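Putative aminotransferase (Actinomadura melliaura, PDB 4ZWV) probably transfers amino groups with pyridoxal 5'-phosphate as cofactor, as a putative sugar aminotransferase in the making of the aminopentose of the indolocarbazole AT2433. Local coordinates at residues F269-L280 against V364-W372; V12-V23 against D243-N252. All coordinates share one frame; numbering follows the deposited sequence.

Contact 1 of 2, residues F269-L280 against V364-W372; sequences FYDKELTGVPGL and VVATIRSGW
V365 is the main bump of this contact: its CG2 enters a hollow walled by F269, Y270 and L274, 3.6 Å from F269 CE2, and meets the Y270 ring at its edge, while CG1 rests beside CB and O of E273. One turn on, I368 CG2 fills a second hollow between L274 CD2, V277 CG1 and L280 CD1, the last 3.6 Å away. V364 CG1 packs near Y270 OH, a hydroxyl hydrogen-bonded to P351 O; an alanine at Y270 would probably open a gap beside V364 and V365 and leave that carbonyl without this donor. Where helix 243-273 runs out, R369, bent at chi3 (77°), brings its guanidinium to the carbonyls beyond the last turn. Its NH1 holds two of them, E273 O at 2.7 Å and T275 O at 2.9 Å, with V277 CG2 against one face. W372 turns its ring edge to G279 O, 3.6 Å from CZ2. The contact lies away from the cofactor site and joins the ends of helices 243-273 and 358-369, which run 32° apart, with strand 280-282 following turn V277-L280, strand 296-300 touching L280 and W372, and helix 303-312 reaching I368 and W372.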
ATOM      1  N   PHE A 269     -23.004  -7.108  28.707  1.00 19.47           N
ATOM      2  CA  PHE A 269     -23.907  -6.181  29.380  1.00 18.66           C
ATOM      3  C   PHE A 269     -25.116  -5.871  28.493  1.00 20.55           C
ATOM      4  O   PHE A 269     -26.262  -5.933  28.949  1.00 19.78           O
ATOM      5  CB  PHE A 269     -23.160  -4.900  29.761  1.00 19.96           C
ATOM      6  CG  PHE A 269     -24.012  -3.868  30.442  1.00 20.36           C
ATOM      7  CD1 PHE A 269     -24.274  -3.951  31.798  1.00 29.99           C
ATOM      8  CD2 PHE A 269     -24.533  -2.800  29.726  1.00 24.31           C
ATOM      9  CE1 PHE A 269     -25.053  -2.994  32.425  1.00 32.25           C
ATOM     10  CE2 PHE A 269     -25.312  -1.844  30.351  1.00 31.36           C
ATOM     11  CZ  PHE A 269     -25.570  -1.941  31.695  1.00 27.77           C
ATOM     12  N   TYR A 270     -24.861  -5.534  27.235  1.00 18.16           N
ATOM     13  CA  TYR A 270     -25.954  -5.295  26.293  1.00 19.19           C
ATOM     14  C   TYR A 270     -26.833  -6.536  26.114  1.00 22.40           C
ATOM     15  O   TYR A 270     -28.058  -6.421  26.074  1.00 19.57           O
ATOM     16  CB  TYR A 270     -25.422  -4.859  24.929  1.00 15.85           C
ATOM     17  CG  TYR A 270     -24.838  -3.464  24.860  1.00 16.93           C
ATOM     18  CD1 TYR A 270     -25.233  -2.457  25.732  1.00 19.03           C
ATOM     19  CD2 TYR A 270     -23.886  -3.162  23.895  1.00 16.23           C
ATOM     20  CE1 TYR A 270     -24.691  -1.177  25.642  1.00 21.52           C
ATOM     21  CE2 TYR A 270     -23.339  -1.901  23.798  1.00 18.00           C
ATOM     22  CZ  TYR A 270     -23.742  -0.913  24.666  1.00 16.99           C
ATOM     23  OH  TYR A 270     -23.186   0.342  24.552  1.00 18.25           O
ATOM     24  N   ASP A 271     -26.212  -7.711  25.986  1.00 17.47           N
ATOM     25  CA  ASP A 271     -26.961  -8.968  25.894  1.00 20.11           C
ATOM     26  C   ASP A 271     -27.972  -9.098  27.026  1.00 22.33           C
ATOM     27  O   ASP A 271     -29.092  -9.566  26.823  1.00 22.49           O
ATOM     28  CB  ASP A 271     -26.035 -10.181  25.957  1.00 18.87           C
ATOM     29  CG  ASP A 271     -25.212 -10.382  24.702  1.00 24.01           C
ATOM     30  OD1 ASP A 271     -25.546  -9.839  23.620  1.00 23.34           O
ATOM     31  OD2 ASP A 271     -24.218 -11.127  24.816  1.00 27.01           O
ATOM     32  N   LYS A 272     -27.550  -8.705  28.224  1.00 21.06           N
ATOM     33  CA  LYS A 272     -28.349  -8.874  29.435  1.00 21.80           C
ATOM     34  C   LYS A 272     -29.425  -7.804  29.579  1.00 27.68           C
ATOM     35  O   LYS A 272     -30.523  -8.080  30.070  1.00 25.84           O
ATOM     36  CB  LYS A 272     -27.437  -8.857  30.669  1.00 22.23           C
ATOM     37  CG  LYS A 272     -28.151  -8.991  32.010  1.00 32.15           C
ATOM     38  CD  LYS A 272     -27.165  -8.824  33.165  1.00 34.18           C
ATOM     39  CE  LYS A 272     -27.833  -9.008  34.525  1.00 45.34           C
ATOM     40  NZ  LYS A 272     -28.913  -8.010  34.775  1.00 45.18           N
ATOM     41  N   GLU A 273     -29.106  -6.588  29.142  1.00 21.08           N
ATOM     42  CA  GLU A 273     -29.910  -5.419  29.478  1.00 20.97           C
ATOM     43  C   GLU A 273     -30.799  -4.913  28.346  1.00 23.37           C
ATOM     44  O   GLU A 273     -31.623  -4.020  28.561  1.00 24.51           O
ATOM     45  CB  GLU A 273     -28.990  -4.288  29.951  1.00 24.55           C
ATOM     46  CG  GLU A 273     -28.132  -4.638  31.164  1.00 27.72           C
ATOM     47  CD  GLU A 273     -28.938  -4.813  32.439  1.00 43.60           C
ATOM     48  OE1 GLU A 273     -30.097  -4.345  32.490  1.00 45.30           O
ATOM     49  OE2 GLU A 273     -28.406  -5.419  33.395  1.00 43.67           O
ATOM     50  N   LEU A 274     -30.622  -5.468  27.150  1.00 21.38           N
ATOM     51  CA  LEU A 274     -31.390  -5.045  25.975  1.00 21.88           C
ATOM     52  C   LEU A 274     -32.425  -6.086  25.525  1.00 23.93           C
ATOM     53  O   LEU A 274     -32.865  -6.064  24.379  1.00 22.19           O
ATOM     54  CB  LEU A 274     -30.457  -4.701  24.813  1.00 19.75           C
ATOM     55  CG  LEU A 274     -29.616  -3.431  24.999  1.00 21.00           C
ATOM     56  CD1 LEU A 274     -28.775  -3.141  23.754  1.00 20.61           C
ATOM     57  CD2 LEU A 274     -30.503  -2.240  25.358  1.00 23.61           C
ATOM     58  N   THR A 275     -32.773  -7.028  26.399  1.00 23.13           N
ATOM     59  CA  THR A 275     -33.833  -7.991  26.080  1.00 22.79           C
ATOM     60  C   THR A 275     -35.231  -7.402  26.264  1.00 21.79           C
ATOM     61  O   THR A 275     -35.435  -6.521  27.091  1.00 24.40           O
ATOM     62  CB  THR A 275     -33.741  -9.255  26.962  1.00 22.90           C
ATOM     63  OG1 THR A 275     -34.066  -8.931  28.323  1.00 30.40           O
ATOM     64  CG2 THR A 275     -32.352  -9.889  26.860  1.00 24.28           C
ATOM     65  N   GLY A 276     -36.198  -7.879  25.486  1.00 23.90           N
ATOM     66  CA  GLY A 276     -37.567  -7.461  25.719  1.00 21.80           C
ATOM     67  C   GLY A 276     -37.865  -6.025  25.327  1.00 21.71           C
ATOM     68  O   GLY A 276     -38.806  -5.430  25.842  1.00 23.66           O
ATOM     69  N   VAL A 277     -37.024  -5.446  24.477  1.00 22.07           N
ATOM     70  CA  VAL A 277     -37.242  -4.080  24.019  1.00 23.98           C
ATOM     71  C   VAL A 277     -38.121  -4.067  22.771  1.00 21.03           C
ATOM     72  O   VAL A 277     -37.781  -4.684  21.770  1.00 20.35           O
ATOM     73  CB  VAL A 277     -35.913  -3.377  23.722  1.00 24.03           C
ATOM     74  CG1 VAL A 277     -36.168  -1.961  23.196  1.00 22.96           C
ATOM     75  CG2 VAL A 277     -35.061  -3.328  24.980  1.00 22.56           C
ATOM     76  N   PRO A 278     -39.274  -3.393  22.842  1.00 21.86           N
ATOM     77  CA  PRO A 278     -40.139  -3.351  21.660  1.00 23.43           C
ATOM     78  C   PRO A 278     -39.414  -2.756  20.464  1.00 21.17           C
ATOM     79  O   PRO A 278     -38.792  -1.694  20.584  1.00 23.89           O
ATOM     80  CB  PRO A 278     -41.291  -2.440  22.096  1.00 23.02           C
ATOM     81  CG  PRO A 278     -41.270  -2.485  23.582  1.00 23.59           C
ATOM     82  CD  PRO A 278     -39.843  -2.649  23.977  1.00 22.81           C
ATOM     83  N   GLY A 279     -39.478  -3.440  19.327  1.00 20.71           N
ATOM     84  CA  GLY A 279     -38.859  -2.932  18.120  1.00 20.88           C
ATOM     85  C   GLY A 279     -37.359  -3.165  18.013  1.00 22.03           C
ATOM     86  O   GLY A 279     -36.737  -2.672  17.080  1.00 19.24           O
ATOM     87  N   LEU A 280     -36.774  -3.903  18.956  1.00 18.89           N
ATOM     88  CA  LEU A 280     -35.348  -4.217  18.899  1.00 18.02           C
ATOM     89  C   LEU A 280     -35.106  -5.721  18.989  1.00 18.48           C
ATOM     90  O   LEU A 280     -35.601  -6.398  19.897  1.00 22.18           O
ATOM     91  CB  LEU A 280     -34.588  -3.484  20.017  1.00 19.40           C
ATOM     92  CG  LEU A 280     -33.057  -3.600  19.941  1.00 24.00           C
ATOM     93  CD1 LEU A 280     -32.393  -2.304  20.381  1.00 25.66           C
ATOM     94  CD2 LEU A 280     -32.541  -4.760  20.783  1.00 28.75           C
ATOM     95  N   VAL A 364     -26.487   4.308  27.093  1.00 19.30           N
ATOM     96  CA  VAL A 364     -26.914   3.680  25.846  1.00 19.18           C
ATOM     97  C   VAL A 364     -28.159   2.822  26.094  1.00 23.63           C
ATOM     98  O   VAL A 364     -29.165   2.952  25.393  1.00 22.21           O
ATOM     99  CB  VAL A 364     -25.791   2.821  25.234  1.00 17.66           C
ATOM    100  CG1 VAL A 364     -26.311   1.992  24.060  1.00 18.68           C
ATOM    101  CG2 VAL A 364     -24.618   3.708  24.803  1.00 20.03           C
ATOM    102  N   VAL A 365     -28.094   1.973  27.114  1.00 19.27           N
ATOM    103  CA  VAL A 365     -29.207   1.089  27.444  1.00 21.23           C
ATOM    104  C   VAL A 365     -30.454   1.861  27.860  1.00 22.63           C
ATOM    105  O   VAL A 365     -31.550   1.561  27.392  1.00 25.29           O
ATOM    106  CB  VAL A 365     -28.818   0.101  28.563  1.00 19.87           C
ATOM    107  CG1 VAL A 365     -30.056  -0.570  29.157  1.00 25.77           C
ATOM    108  CG2 VAL A 365     -27.841  -0.931  28.017  1.00 21.19           C
ATOM    109  N   ALA A 366     -30.287   2.867  28.717  1.00 22.40           N
ATOM    110  CA  ALA A 366     -31.423   3.651  29.194  1.00 24.23           C
ATOM    111  C   ALA A 366     -32.099   4.398  28.047  1.00 24.25           C
ATOM    112  O   ALA A 366     -33.329   4.508  27.999  1.00 26.93           O
ATOM    113  CB  ALA A 366     -30.978   4.629  30.270  1.00 26.11           C
ATOM    114  N   THR A 367     -31.289   4.904  27.123  1.00 23.17           N
ATOM    115  CA  THR A 367     -31.810   5.631  25.976  1.00 21.53           C
ATOM    116  C   THR A 367     -32.638   4.705  25.087  1.00 22.66           C
ATOM    117  O   THR A 367     -33.772   5.026  24.738  1.00 27.33           O
ATOM    118  CB  THR A 367     -30.672   6.281  25.162  1.00 22.49           C
ATOM    119  OG1 THR A 367     -30.009   7.256  25.977  1.00 27.32           O
ATOM    120  CG2 THR A 367     -31.225   6.966  23.923  1.00 24.43           C
ATOM    121  N   ILE A 368     -32.076   3.552  24.740  1.00 21.89           N
ATOM    122  CA  ILE A 368     -32.791   2.581  23.920  1.00 21.92           C
ATOM    123  C   ILE A 368     -34.078   2.098  24.594  1.00 23.29           C
ATOM    124  O   ILE A 368     -35.137   2.040  23.960  1.00 22.65           O
ATOM    125  CB  ILE A 368     -31.891   1.370  23.592  1.00 19.16           C
ATOM    126  CG1 ILE A 368     -30.744   1.797  22.672  1.00 20.57           C
ATOM    127  CG2 ILE A 368     -32.689   0.258  22.922  1.00 18.99           C
ATOM    128  CD1 ILE A 368     -29.720   0.710  22.436  1.00 20.37           C
ATOM    129  N   ARG A 369     -34.010   1.794  25.887  1.00 21.38           N
ATOM    130  CA  ARG A 369     -35.177   1.238  26.569  1.00 24.43           C
ATOM    131  C   ARG A 369     -36.296   2.262  26.779  1.00 26.87           C
ATOM    132  O   ARG A 369     -37.424   1.887  27.093  1.00 30.46           O
ATOM    133  CB  ARG A 369     -34.772   0.618  27.916  1.00 23.27           C
ATOM    134  CG  ARG A 369     -33.929  -0.646  27.761  1.00 23.83           C
ATOM    135  CD  ARG A 369     -33.808  -1.441  29.057  1.00 32.16           C
ATOM    136  NE  ARG A 369     -35.034  -2.187  29.335  1.00 29.82           N
ATOM    137  CZ  ARG A 369     -35.239  -3.459  29.002  1.00 25.98           C
ATOM    138  NH1 ARG A 369     -34.289  -4.157  28.392  1.00 28.82           N
ATOM    139  NH2 ARG A 369     -36.395  -4.046  29.299  1.00 30.57           N
ATOM    140  N   SER A 370     -35.993   3.543  26.594  1.00 27.51           N
ATOM    141  CA  SER A 370     -37.003   4.584  26.735  1.00 31.09           C
ATOM    142  C   SER A 370     -37.837   4.746  25.461  1.00 32.69           C
ATOM    143  O   SER A 370     -38.810   5.503  25.451  1.00 32.74           O
ATOM    144  CB  SER A 370     -36.357   5.924  27.109  1.00 29.37           C
ATOM    145  OG  SER A 370     -35.621   6.472  26.029  1.00 31.28           O
ATOM    146  N   GLY A 371     -37.454   4.038  24.397  1.00 26.78           N
ATOM    147  CA  GLY A 371     -38.239   4.011  23.172  1.00 25.43           C
ATOM    148  C   GLY A 371     -37.902   5.105  22.173  1.00 31.05           C
ATOM    149  O   GLY A 371     -37.158   6.033  22.480  1.00 29.53           O
ATOM    150  N   TRP A 372     -38.444   4.990  20.964  1.00 25.65           N
ATOM    151  CA  TRP A 372     -38.185   5.977  19.919  1.00 25.34           C
ATOM    152  C   TRP A 372     -39.367   6.106  18.967  1.00 29.15           C
ATOM    153  O   TRP A 372     -39.330   6.911  18.036  1.00 35.47           O
ATOM    154  CB  TRP A 372     -36.913   5.621  19.142  1.00 24.65           C
ATOM    155  CG  TRP A 372     -36.946   4.271  18.494  1.00 22.55           C
ATOM    156  CD1 TRP A 372     -37.297   3.985  17.211  1.00 22.63           C
ATOM    157  CD2 TRP A 372     -36.600   3.022  19.106  1.00 20.47           C
ATOM    158  NE1 TRP A 372     -37.195   2.630  16.983  1.00 21.32           N
ATOM    159  CE2 TRP A 372     -36.778   2.018  18.136  1.00 21.96           C
ATOM    160  CE3 TRP A 372     -36.175   2.657  20.388  1.00 20.54           C
ATOM    161  CZ2 TRP A 372     -36.525   0.674  18.400  1.00 20.94           C
ATOM    162  CZ3 TRP A 372     -35.924   1.325  20.648  1.00 20.36           C
ATOM    163  CH2 TRP A 372     -36.101   0.348  19.663  1.00 20.29           C
ATOM    164  OXT TRP A 372     -40.378   5.423  19.109  1.00 34.22           O
TER
HETATM  165  O   HOH W   1     -36.816  -6.695  30.052  1.00 32.15           O

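Contact 2 of 2, residues V12-V23 against D243-N252; sequences VSPTALDRVAEV and DLNAAIGLAN
D243 opens the second segment with its backbone O 3.7 Å from V23 CG2, at one end of an antiparallel helix pair. Helices 16-23 and 243-252 run 150° apart, their axes 8.2 Å from each other at the closest, and in this DegT/DnrJ/EryC1-family aminotransferase the pair lies at the dimer interface. The D243 carboxylate turns to other partners, accepting from the backbone N atoms of G32, R34 and V35. L244 follows, with CG anti to the backbone N (chi1 172°), which carries CD1 to within 3.7 Å of V20 CG1. A247, like A16 and A251, is small, consistent with the close approach of the backbones; its CB sits between V23 CG2 and R19 CB, and its carbonyl O also meets R19 CB. I248 lies side by side with V20, CG1 against CG2. Together with L244 it also packs on the second subunit, I248 on L244 and L244 on I248 of that chain, while A16 touches F24 there. L250 then lays CB over one face of the R19 guanidinium, 3.7 Å from NH1. That flat group is held by charge as well, as NH1 makes a salt bridge to E37. A251 presses its CB between T15 OG1 and A16 CA, and its carbonyl O accepts from a water that also bonds T15 OG1. N252 ends the walk. Both ends of its amide are used: ND2 reaches T193 O, and OD1 takes the backbone N-H of S13, just before helix 16-26, at 2.7 Å, in the carbonyl plane and with an N-H...O angle of 159°.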
ATOM      1  N   VAL A  12      -4.085   4.060  21.152  0.66 18.49           N
ATOM      2  CA  VAL A  12      -2.634   4.180  21.016  0.66 19.00           C
ATOM      3  C   VAL A  12      -1.986   4.452  22.376  0.66 14.34           C
ATOM      4  O   VAL A  12      -2.291   5.429  23.062  0.66 19.12           O
ATOM      5  CB  VAL A  12      -2.249   5.269  19.982  0.66 20.16           C
ATOM      6  CG1 VAL A  12      -2.890   6.607  20.328  0.66 23.51           C
ATOM      7  CG2 VAL A  12      -0.727   5.385  19.849  0.66 15.81           C
ATOM      8  N   SER A  13      -1.097   3.544  22.760  1.00 14.59           N
ATOM      9  CA  SER A  13      -0.455   3.565  24.058  1.00 13.77           C
ATOM     10  C   SER A  13       0.403   4.796  24.243  1.00 13.79           C
ATOM     11  O   SER A  13       1.037   5.262  23.295  1.00 15.73           O
ATOM     12  CB  SER A  13       0.406   2.315  24.220  1.00 18.34           C
ATOM     13  OG  SER A  13       1.146   2.369  25.420  1.00 20.75           O
ATOM     14  N   PRO A  14       0.454   5.312  25.477  1.00 15.88           N
ATOM     15  CA  PRO A  14       1.414   6.369  25.794  1.00 19.52           C
ATOM     16  C   PRO A  14       2.860   5.872  25.745  1.00 19.09           C
ATOM     17  O   PRO A  14       3.770   6.666  25.947  1.00 28.57           O
ATOM     18  CB  PRO A  14       1.019   6.785  27.215  1.00 20.49           C
ATOM     19  CG  PRO A  14       0.291   5.616  27.773  1.00 24.95           C
ATOM     20  CD  PRO A  14      -0.432   5.002  26.612  1.00 18.63           C
ATOM     21  N   THR A  15       3.073   4.587  25.471  1.00 14.67           N
ATOM     22  CA  THR A  15       4.422   4.074  25.267  1.00 14.87           C
ATOM     23  C   THR A  15       4.830   4.062  23.794  1.00 14.60           C
ATOM     24  O   THR A  15       5.983   3.784  23.476  1.00 17.42           O
ATOM     25  CB  THR A  15       4.581   2.640  25.818  1.00 16.26           C
ATOM     26  OG1 THR A  15       3.797   1.734  25.029  1.00 18.67           O
ATOM     27  CG2 THR A  15       4.131   2.554  27.267  1.00 18.10           C
ATOM     28  N   ALA A  16       3.893   4.348  22.890  1.00 13.37           N
ATOM     29  CA  ALA A  16       4.210   4.325  21.461  1.00 12.72           C
ATOM     30  C   ALA A  16       5.281   5.353  21.097  1.00 12.99           C
ATOM     31  O   ALA A  16       6.142   5.088  20.255  1.00 14.27           O
ATOM     32  CB  ALA A  16       2.952   4.552  20.626  1.00 12.75           C
ATOM     33  N   LEU A  17       5.233   6.522  21.719  1.00 13.61           N
ATOM     34  CA  LEU A  17       6.203   7.566  21.387  1.00 13.95           C
ATOM     35  C   LEU A  17       7.620   7.097  21.711  1.00 15.41           C
ATOM     36  O   LEU A  17       8.553   7.360  20.954  1.00 14.75           O
ATOM     37  CB  LEU A  17       5.870   8.864  22.124  1.00 14.69           C
ATOM     38  CG  LEU A  17       6.658  10.101  21.677  1.00 15.06           C
ATOM     39  CD1 LEU A  17       6.378  10.377  20.199  1.00 14.45           C
ATOM     40  CD2 LEU A  17       6.286  11.308  22.539  1.00 15.90           C
ATOM     41  N   ASP A  18       7.769   6.396  22.835  1.00 14.58           N
ATOM     42  CA  ASP A  18       9.056   5.810  23.234  1.00 14.89           C
ATOM     43  C   ASP A  18       9.568   4.837  22.163  1.00 14.20           C
ATOM     44  O   ASP A  18      10.749   4.852  21.819  1.00 14.33           O
ATOM     45  CB  ASP A  18       8.909   5.093  24.588  1.00 18.67           C
ATOM     46  CG  ASP A  18      10.083   4.162  24.912  1.00 20.74           C
ATOM     47  OD1 ASP A  18      10.036   2.969  24.526  1.00 28.40           O
ATOM     48  OD2 ASP A  18      11.036   4.614  25.576  1.00 24.53           O
ATOM     49  N   ARG A  19       8.681   4.011  21.628  1.00 13.77           N
ATOM     50  CA  ARG A  19       9.091   3.046  20.612  1.00 14.46           C
ATOM     51  C   ARG A  19       9.444   3.724  19.296  1.00 13.11           C
ATOM     52  O   ARG A  19      10.411   3.336  18.631  1.00 13.36           O
ATOM     53  CB  ARG A  19       7.999   2.004  20.371  1.00 14.90           C
ATOM     54  CG  ARG A  19       7.857   0.992  21.487  1.00 24.02           C
ATOM     55  CD  ARG A  19       9.074   0.085  21.526  1.00 32.38           C
ATOM     56  NE  ARG A  19       8.730  -1.259  21.976  1.00 33.75           N
ATOM     57  CZ  ARG A  19       9.411  -2.349  21.646  1.00 25.24           C
ATOM     58  NH1 ARG A  19       9.024  -3.527  22.109  1.00 31.49           N
ATOM     59  NH2 ARG A  19      10.481  -2.262  20.862  1.00 28.62           N
ATOM     60  N   VAL A  20       8.673   4.736  18.915  1.00 12.49           N
ATOM     61  CA  VAL A  20       8.979   5.476  17.685  1.00 12.95           C
ATOM     62  C   VAL A  20      10.312   6.210  17.819  1.00 13.60           C
ATOM     63  O   VAL A  20      11.105   6.256  16.872  1.00 12.65           O
ATOM     64  CB  VAL A  20       7.853   6.466  17.328  1.00 13.28           C
ATOM     65  CG1 VAL A  20       8.278   7.399  16.192  1.00 17.93           C
ATOM     66  CG2 VAL A  20       6.599   5.690  16.943  1.00 17.41           C
ATOM     67  N   ALA A  21      10.579   6.768  18.996  1.00 13.53           N
ATOM     68  CA  ALA A  21      11.863   7.435  19.228  1.00 14.17           C
ATOM     69  C   ALA A  21      13.022   6.465  19.000  1.00 14.10           C
ATOM     70  O   ALA A  21      14.061   6.854  18.472  1.00 14.29           O
ATOM     71  CB  ALA A  21      11.927   8.022  20.645  1.00 15.01           C
ATOM     72  N   GLU A  22      12.832   5.215  19.417  0.55 13.88           N
ATOM     73  CA  GLU A  22      13.832   4.162  19.235  0.55 17.43           C
ATOM     74  C   GLU A  22      14.118   3.943  17.746  0.55 13.23           C
ATOM     75  O   GLU A  22      15.278   3.839  17.335  0.55 15.88           O
ATOM     76  CB  GLU A  22      13.359   2.856  19.898  0.55 21.85           C
ATOM     77  CG  GLU A  22      14.305   1.660  19.732  0.55 22.82           C
ATOM     78  CD  GLU A  22      13.663   0.318  20.104  0.55 26.78           C
ATOM     79  OE1 GLU A  22      12.470   0.286  20.477  0.55 27.73           O
ATOM     80  OE2 GLU A  22      14.353  -0.718  20.017  0.55 35.04           O
ATOM     81  N   VAL A  23      13.060   3.901  16.943  1.00 12.59           N
ATOM     82  CA  VAL A  23      13.197   3.728  15.499  1.00 12.05           C
ATOM     83  C   VAL A  23      13.962   4.898  14.902  1.00 14.72           C
ATOM     84  O   VAL A  23      14.929   4.709  14.165  1.00 14.86           O
ATOM     85  CB  VAL A  23      11.829   3.578  14.817  1.00 11.40           C
ATOM     86  CG1 VAL A  23      11.970   3.581  13.289  1.00 13.69           C
ATOM     87  CG2 VAL A  23      11.180   2.277  15.258  1.00 13.71           C
ATOM     88  N   ASP A 243       9.517  -0.709  10.147  1.00 11.56           N
ATOM     89  CA  ASP A 243       9.757  -0.675  11.594  1.00 11.01           C
ATOM     90  C   ASP A 243       9.007   0.434  12.327  1.00 10.79           C
ATOM     91  O   ASP A 243       8.675   0.265  13.499  1.00 11.85           O
ATOM     92  CB  ASP A 243      11.262  -0.556  11.882  1.00 12.09           C
ATOM     93  CG  ASP A 243      11.958  -1.912  11.937  1.00 13.72           C
ATOM     94  OD1 ASP A 243      11.397  -2.910  11.418  1.00 12.34           O
ATOM     95  OD2 ASP A 243      13.076  -1.981  12.487  1.00 15.23           O
ATOM     96  N   LEU A 244       8.724   1.558  11.667  1.00 10.32           N
ATOM     97  CA  LEU A 244       7.950   2.621  12.313  1.00 11.13           C
ATOM     98  C   LEU A 244       6.604   2.089  12.808  1.00 11.47           C
ATOM     99  O   LEU A 244       6.204   2.310  13.970  1.00 12.67           O
ATOM    100  CB  LEU A 244       7.730   3.793  11.358  1.00 15.66           C
ATOM    101  CG  LEU A 244       6.786   4.909  11.798  1.00 21.73           C
ATOM    102  CD1 LEU A 244       7.309   5.626  13.048  1.00 21.09           C
ATOM    103  CD2 LEU A 244       6.566   5.892  10.653  1.00 27.13           C
ATOM    104  N   ASN A 245       5.915   1.360  11.944  1.00  9.69           N
ATOM    105  CA  ASN A 245       4.603   0.858  12.307  1.00  8.63           C
ATOM    106  C   ASN A 245       4.702  -0.362  13.201  1.00  9.50           C
ATOM    107  O   ASN A 245       3.887  -0.517  14.110  1.00 10.71           O
ATOM    108  CB  ASN A 245       3.804   0.576  11.032  1.00  8.61           C
ATOM    109  CG  ASN A 245       3.633   1.830  10.210  1.00 11.40           C
ATOM    110  OD1 ASN A 245       4.359   2.048   9.242  1.00 13.29           O
ATOM    111  ND2 ASN A 245       2.719   2.702  10.636  1.00 10.50           N
ATOM    112  N   ALA A 246       5.720  -1.198  13.007  1.00  9.19           N
ATOM    113  CA  ALA A 246       5.889  -2.338  13.916  1.00  9.18           C
ATOM    114  C   ALA A 246       6.148  -1.861  15.348  1.00 11.21           C
ATOM    115  O   ALA A 246       5.673  -2.484  16.305  1.00 10.70           O
ATOM    116  CB  ALA A 246       7.014  -3.244  13.449  1.00 10.85           C
ATOM    117  N   ALA A 247       6.866  -0.749  15.501  1.00  9.71           N
ATOM    118  CA  ALA A 247       7.147  -0.201  16.832  1.00 10.32           C
ATOM    119  C   ALA A 247       5.858   0.205  17.539  1.00 11.51           C
ATOM    120  O   ALA A 247       5.691  -0.042  18.736  1.00 12.10           O
ATOM    121  CB  ALA A 247       8.094   0.983  16.734  1.00 13.44           C
ATOM    122  N   ILE A 248       4.944   0.813  16.789  1.00 10.75           N
ATOM    123  CA  ILE A 248       3.664   1.233  17.338  1.00 10.21           C
ATOM    124  C   ILE A 248       2.836   0.009  17.745  1.00 11.09           C
ATOM    125  O   ILE A 248       2.270  -0.026  18.840  1.00 11.12           O
ATOM    126  CB  ILE A 248       2.899   2.112  16.329  1.00  9.95           C
ATOM    127  CG1 ILE A 248       3.692   3.404  16.098  1.00 11.54           C
ATOM    128  CG2 ILE A 248       1.488   2.422  16.848  1.00 12.10           C
ATOM    129  CD1 ILE A 248       3.175   4.247  14.944  1.00 14.67           C
ATOM    130  N   GLY A 249       2.798  -0.998  16.882  1.00 10.45           N
ATOM    131  CA  GLY A 249       2.126  -2.246  17.218  1.00  9.43           C
ATOM    132  C   GLY A 249       2.690  -2.890  18.472  1.00 11.90           C
ATOM    133  O   GLY A 249       1.930  -3.362  19.318  1.00 11.81           O
ATOM    134  N   LEU A 250       4.014  -2.912  18.603  1.00 10.14           N
ATOM    135  CA  LEU A 250       4.646  -3.486  19.796  1.00 11.36           C
ATOM    136  C   LEU A 250       4.187  -2.769  21.061  1.00 13.65           C
ATOM    137  O   LEU A 250       3.887  -3.406  22.082  1.00 14.27           O
ATOM    138  CB  LEU A 250       6.171  -3.417  19.685  1.00 12.56           C
ATOM    139  CG  LEU A 250       6.762  -4.491  18.777  1.00 12.75           C
ATOM    140  CD1 LEU A 250       8.169  -4.128  18.285  1.00 13.79           C
ATOM    141  CD2 LEU A 250       6.758  -5.841  19.484  1.00 14.53           C
ATOM    142  N   ALA A 251       4.107  -1.444  20.987  1.00 11.41           N
ATOM    143  CA  ALA A 251       3.666  -0.656  22.127  1.00 11.93           C
ATOM    144  C   ALA A 251       2.221  -0.953  22.489  1.00 14.57           C
ATOM    145  O   ALA A 251       1.843  -0.943  23.663  1.00 17.33           O
ATOM    146  CB  ALA A 251       3.837   0.839  21.837  1.00 13.59           C
ATOM    147  N   ASN A 252       1.406  -1.230  21.481  1.00 11.88           N
ATOM    148  CA  ASN A 252      -0.015  -1.417  21.718  1.00 11.58           C
ATOM    149  C   ASN A 252      -0.379  -2.846  22.129  1.00 14.51           C
ATOM    150  O   ASN A 252      -1.499  -3.106  22.582  1.00 14.86           O
ATOM    151  CB  ASN A 252      -0.797  -0.986  20.484  1.00 12.95           C
ATOM    152  CG  ASN A 252      -0.874   0.517  20.367  1.00 15.62           C
ATOM    153  OD1 ASN A 252      -0.842   1.223  21.378  1.00 18.87           O
ATOM    154  ND2 ASN A 252      -0.964   1.018  19.146  1.00 13.59           N
TER
HETATM  155  O   HOH W   2       3.944  -0.871  25.848  1.00 27.56           O

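From the N terminus, V12-V23 comes first, and contact 2 closes a long loop when D243-N252 returns to it after 219 residues that include the seven-stranded mixed sheet and residues that bind the cofactor, such as G57, H164 and S185. Helix 243-273 then runs on to F269-L280, where contact 1 opens; 83 residues later V364-W372 closes it at the C terminus. The two loops therefore stand in series, neither nested nor crossed. Their centres lie 39 Å apart and they do not touch, yet the long helix serves both: its start packs on helix 16-26 at the interface with the second subunit, and its end packs against helix 358-369 near the three-stranded antiparallel sheet containing strand 280-282.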